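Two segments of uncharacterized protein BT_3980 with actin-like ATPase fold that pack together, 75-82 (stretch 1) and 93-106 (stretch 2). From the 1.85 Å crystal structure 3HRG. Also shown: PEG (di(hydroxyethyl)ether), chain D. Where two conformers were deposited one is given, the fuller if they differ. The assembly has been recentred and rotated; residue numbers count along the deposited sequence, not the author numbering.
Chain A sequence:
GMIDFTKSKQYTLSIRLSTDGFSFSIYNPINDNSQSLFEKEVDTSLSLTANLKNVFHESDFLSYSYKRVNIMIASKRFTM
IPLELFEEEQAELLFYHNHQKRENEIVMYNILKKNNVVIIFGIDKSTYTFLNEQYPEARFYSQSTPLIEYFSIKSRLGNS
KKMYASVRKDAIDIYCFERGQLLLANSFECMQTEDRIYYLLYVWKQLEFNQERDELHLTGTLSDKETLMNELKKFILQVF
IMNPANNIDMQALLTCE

Stretch 1 (75-82) SKRFTMIP
Stretch 2 93-106: LLFYHNHQKRENEI

Stretch 1 enters as a loop and becomes a strand from Phe 78 (phi/psi -147/157) through Thr 79 (-140/133), Met 80 (-98/136) and Ile 81 (-136/137) to Pro 82 (-62/147). Stretch 2 begins helical at Leu 93 (about -60/-47), unwinds into an irregular loop, and enters a strand at Glu 105. The register is reversed: the CA of Arg 77 lies 6.9 Å from the CA of His 99, the CA of Thr 79 6.4 Å from the CA of Phe 95. No backbone-to-backbone hydrogen bond joins the two, so side chains carry the contact, which buries 530 Å².

Arg 77 dominates. Its backbone (-87/72) precedes the strand, and its N donates to Ser 75 OG at 3.0 Å. CA-to-CB points sideways, but rotamers m, t, p with chi4 at 81° bring the guanidinium into stretch 2. NE donates to Glu 105 OE2 at 2.8 Å and NH2 to Glu 105 OE1 at 2.8 Å, both nearly linear, forming a bidentate salt bridge. Glu 105 suits the role because its carboxylate offers two acceptor oxygens and a matching negative charge; chi1 and chi2, both t, extend it to the guanidinium, with chi3 at 54°. Tyr 96 OH donates to the same carboxylate, 2.6 Å from Glu 105 OE1. Arg 77 NH2 also donates to Gln 100 O at 2.9 Å.

The faces of that guanidinium are occupied too. His 99 CB covers one, 3.8 Å from Arg 77 NH2; Arg 102 (t, t, m, chi4 -165°) stacks on the opposite one, centres 3.7 Å apart and planes at 15°, its NH2 3.5 Å from Arg 77 NH1. These like charges are close, but the Glu 105 carboxylate supplies compensating negative charge, and the Arg 102 guanidinium is hydrogen-bonded elsewhere in the structure.

His 99 (-134/150) adopts chi1 m and chi2 -82°, which directs its ring edge at the strand. NE2 lies 3.0 Å from Thr 79 OG1 in a hydrogen bond whose donor is undecided, and 3.0 Å from Phe 78 O in a weak one. Thr 79, chi1 m, points toward stretch 2, placing its hydroxyl within reach. Arg 77 CA sits over the imidazole face, 4.2 Å from the ring centroid, a CH-pi contact.

Phe 95, t with chi2 81°, presents its ring edge to the backbone, CE1 being 3.4 Å from Arg 77 O. Asn 98, chi1 m, has an amide whose ND2 can donate to Leu 94 O, 2.9 Å away. Branched aliphatic Ile 81 (t, t) and Leu 94 (m, t) pack CD1 to CD1 at 3.6 Å, with no side-chain polar groups to satisfy.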

# COMPACT_ATOMS: atom_id res chain seq x y z
N SER A 75 4.22 -0.34 -4.39
CA SER A 75 4.91 0.20 -5.57
C SER A 75 4.31 1.53 -5.98
O SER A 75 3.16 1.83 -5.63
CB SER A 75 4.69 -0.80 -6.72
OG SER A 75 5.07 -0.31 -7.97
N LYS A 76 5.06 2.32 -6.73
CA LYS A 76 4.50 3.59 -7.23
C LYS A 76 3.72 3.36 -8.50
O LYS A 76 3.08 4.30 -9.00
CB LYS A 76 5.59 4.63 -7.51
CG LYS A 76 6.56 4.30 -8.59
CD LYS A 76 7.68 5.40 -8.62
CE LYS A 76 8.95 4.82 -9.09
NZ LYS A 76 9.47 3.88 -8.04
N ARG A 77 3.75 2.14 -9.03
CA ARG A 77 3.15 1.84 -10.33
C ARG A 77 1.69 1.47 -10.20
O ARG A 77 1.32 0.33 -10.35
CB ARG A 77 3.95 0.77 -11.06
CG ARG A 77 5.39 1.27 -11.38
CD ARG A 77 6.22 0.30 -12.15
NE ARG A 77 5.66 0.07 -13.47
CZ ARG A 77 5.84 0.87 -14.53
NH1 ARG A 77 6.58 1.99 -14.48
NH2 ARG A 77 5.27 0.55 -15.68
N PHE A 78 0.88 2.49 -9.90
CA PHE A 78 -0.57 2.33 -9.80
C PHE A 78 -1.21 3.63 -10.25
O PHE A 78 -0.58 4.70 -10.24
CB PHE A 78 -1.09 1.98 -8.38
CG PHE A 78 -0.92 3.09 -7.36
CD1 PHE A 78 -1.89 4.07 -7.19
CD2 PHE A 78 0.22 3.15 -6.61
CE1 PHE A 78 -1.73 5.07 -6.26
CE2 PHE A 78 0.39 4.14 -5.67
CZ PHE A 78 -0.58 5.13 -5.51
N THR A 79 -2.46 3.50 -10.68
CA THR A 79 -3.25 4.61 -11.15
C THR A 79 -4.69 4.47 -10.64
O THR A 79 -5.28 3.39 -10.73
CB THR A 79 -3.30 4.62 -12.66
OG1 THR A 79 -2.01 4.96 -13.18
CG2 THR A 79 -4.35 5.65 -13.17
N MSE A 80 -5.24 5.55 -10.09
CA MSE A 80 -6.60 5.53 -9.60
C MSE A 80 -7.54 6.12 -10.63
O MSE A 80 -7.22 7.14 -11.22
CB MSE A 80 -6.71 6.31 -8.29
CG MSE A 80 -8.10 6.31 -7.64
SE MSE A 80 -9.34 7.63 -8.28
CE MSE A 80 -8.48 9.24 -7.59
N ILE A 81 -8.69 5.46 -10.83
CA ILE A 81 -9.71 5.99 -11.73
C ILE A 81 -11.09 5.82 -11.05
O ILE A 81 -11.37 4.81 -10.40
CB ILE A 81 -9.68 5.36 -13.15
CG1 ILE A 81 -10.55 6.17 -14.12
CG2 ILE A 81 -10.07 3.90 -13.11
CD1 ILE A 81 -10.66 5.51 -15.47
N PRO A 82 -11.94 6.86 -11.14
CA PRO A 82 -13.23 6.70 -10.50
C PRO A 82 -13.97 5.54 -11.17
O PRO A 82 -13.79 5.33 -12.36
CB PRO A 82 -13.94 8.02 -10.78
CG PRO A 82 -12.86 8.99 -10.93
CD PRO A 82 -11.67 8.28 -11.45
N LEU A 93 -4.58 0.46 -21.30
CA LEU A 93 -4.39 1.73 -22.02
C LEU A 93 -4.24 2.89 -21.02
O LEU A 93 -3.35 3.72 -21.17
CB LEU A 93 -5.53 2.04 -22.97
CG LEU A 93 -5.70 1.16 -24.23
CD1 LEU A 93 -6.92 1.58 -25.02
CD2 LEU A 93 -4.47 1.25 -25.12
N LEU A 94 -5.13 2.93 -20.04
CA LEU A 94 -5.12 3.95 -18.98
C LEU A 94 -3.81 3.91 -18.21
O LEU A 94 -3.17 4.94 -17.94
CB LEU A 94 -6.27 3.70 -18.01
CG LEU A 94 -7.70 4.04 -18.44
CD1 LEU A 94 -8.76 3.36 -17.57
CD2 LEU A 94 -7.87 5.53 -18.45
N PHE A 95 -3.41 2.70 -17.82
CA PHE A 95 -2.19 2.52 -17.06
C PHE A 95 -0.96 3.01 -17.81
O PHE A 95 -0.14 3.77 -17.23
CB PHE A 95 -2.06 1.04 -16.68
CG PHE A 95 -0.90 0.75 -15.76
CD1 PHE A 95 -1.00 0.98 -14.40
CD2 PHE A 95 0.30 0.27 -16.26
CE1 PHE A 95 0.06 0.69 -13.54
CE2 PHE A 95 1.36 -0.00 -15.42
CZ PHE A 95 1.23 0.21 -14.04
N TYR A 96 -0.82 2.61 -19.07
CA TYR A 96 0.34 3.03 -19.89
C TYR A 96 0.32 4.49 -20.41
O TYR A 96 1.31 4.92 -21.00
CB TYR A 96 0.74 1.96 -20.93
CG TYR A 96 1.26 0.71 -20.21
CD1 TYR A 96 2.41 0.77 -19.40
CD2 TYR A 96 0.63 -0.50 -20.33
CE1 TYR A 96 2.89 -0.34 -18.73
CE2 TYR A 96 1.11 -1.65 -19.66
CZ TYR A 96 2.24 -1.55 -18.85
OH TYR A 96 2.75 -2.66 -18.17
N HIS A 97 -0.81 5.18 -20.25
CA HIS A 97 -0.87 6.63 -20.51
C HIS A 97 -0.41 7.39 -19.21
O HIS A 97 -0.28 8.60 -19.21
CB HIS A 97 -2.24 7.09 -21.04
CG HIS A 97 -2.38 6.93 -22.52
ND1 HIS A 97 -1.70 7.72 -23.41
CD2 HIS A 97 -3.16 6.10 -23.27
CE1 HIS A 97 -2.01 7.36 -24.65
NE2 HIS A 97 -2.91 6.39 -24.59
N ASN A 98 -0.20 6.67 -18.12
CA ASN A 98 0.32 7.25 -16.87
C ASN A 98 1.67 6.71 -16.41
O ASN A 98 2.30 7.33 -15.53
CB ASN A 98 -0.71 7.04 -15.77
CG ASN A 98 -1.92 7.96 -15.92
OD1 ASN A 98 -1.85 9.15 -15.61
ND2 ASN A 98 -3.01 7.42 -16.39
N HIS A 99 2.10 5.55 -16.93
CA HIS A 99 3.38 4.94 -16.54
C HIS A 99 4.11 4.49 -17.80
O HIS A 99 3.49 4.10 -18.78
CB HIS A 99 3.14 3.74 -15.63
CG HIS A 99 2.40 4.09 -14.38
ND1 HIS A 99 3.01 4.63 -13.28
CD2 HIS A 99 1.09 3.98 -14.07
CE1 HIS A 99 2.10 4.89 -12.35
NE2 HIS A 99 0.93 4.47 -12.80
N GLN A 100 5.44 4.50 -17.74
CA GLN A 100 6.27 4.09 -18.86
C GLN A 100 6.03 2.62 -19.17
O GLN A 100 5.90 1.80 -18.24
CB GLN A 100 7.76 4.34 -18.53
CG GLN A 100 8.73 3.90 -19.61
CD GLN A 100 10.18 4.28 -19.34
OE1 GLN A 100 10.49 4.93 -18.34
NE2 GLN A 100 11.07 3.87 -20.23
N LYS A 101 5.97 2.26 -20.45
CA LYS A 101 5.78 0.87 -20.86
C LYS A 101 6.90 -0.00 -20.30
O LYS A 101 8.01 0.48 -20.08
CB LYS A 101 5.72 0.71 -22.39
CG LYS A 101 4.43 1.22 -23.05
CD LYS A 101 4.46 1.03 -24.60
N ARG A 102 6.58 -1.28 -20.06
CA ARG A 102 7.53 -2.23 -19.49
C ARG A 102 7.12 -3.64 -19.91
O ARG A 102 6.00 -4.07 -19.65
CB ARG A 102 7.49 -2.04 -17.98
CG ARG A 102 8.43 -2.87 -17.22
CD ARG A 102 8.35 -2.56 -15.77
NE ARG A 102 8.84 -1.24 -15.39
CZ ARG A 102 9.11 -0.88 -14.13
NH1 ARG A 102 8.93 -1.72 -13.12
NH2 ARG A 102 9.60 0.32 -13.88
N GLU A 103 8.03 -4.37 -20.52
CA GLU A 103 7.70 -5.71 -21.04
C GLU A 103 7.45 -6.80 -19.97
O GLU A 103 6.48 -7.55 -20.10
CB GLU A 103 8.77 -6.17 -22.04
CG GLU A 103 8.42 -7.42 -22.90
CD GLU A 103 7.27 -7.21 -23.90
OE1 GLU A 103 6.70 -6.09 -24.00
OE2 GLU A 103 6.95 -8.18 -24.63
N ASN A 104 8.23 -6.87 -18.90
CA ASN A 104 8.00 -7.93 -17.92
C ASN A 104 7.02 -7.49 -16.83
O ASN A 104 7.28 -7.68 -15.64
CB ASN A 104 9.32 -8.40 -17.30
CG ASN A 104 9.19 -9.79 -16.62
OD1 ASN A 104 8.89 -10.79 -17.30
ND2 ASN A 104 9.44 -9.85 -15.31
N GLU A 105 5.91 -6.86 -17.24
CA GLU A 105 4.89 -6.37 -16.30
C GLU A 105 3.49 -6.81 -16.72
O GLU A 105 3.16 -6.79 -17.88
CB GLU A 105 4.93 -4.84 -16.22
CG GLU A 105 3.92 -4.21 -15.24
CD GLU A 105 4.12 -2.72 -15.09
OE1 GLU A 105 4.14 -1.97 -16.10
OE2 GLU A 105 4.27 -2.27 -13.92
N ILE A 106 2.70 -7.21 -15.74
CA ILE A 106 1.29 -7.56 -15.91
C ILE A 106 0.47 -6.43 -15.24
O ILE A 106 0.83 -5.96 -14.16
CB ILE A 106 0.98 -8.92 -15.26
CG1 ILE A 106 1.61 -10.05 -16.07
CG2 ILE A 106 -0.52 -9.18 -15.17
CD1 ILE A 106 1.37 -11.41 -15.43
C1 PEG D . 4.32 8.21 -18.99
O1 PEG D . 3.48 7.41 -19.84
C2 PEG D . 3.52 9.15 -18.08
O2 PEG D . 3.48 10.50 -18.57
C3 PEG D . 3.04 11.45 -17.59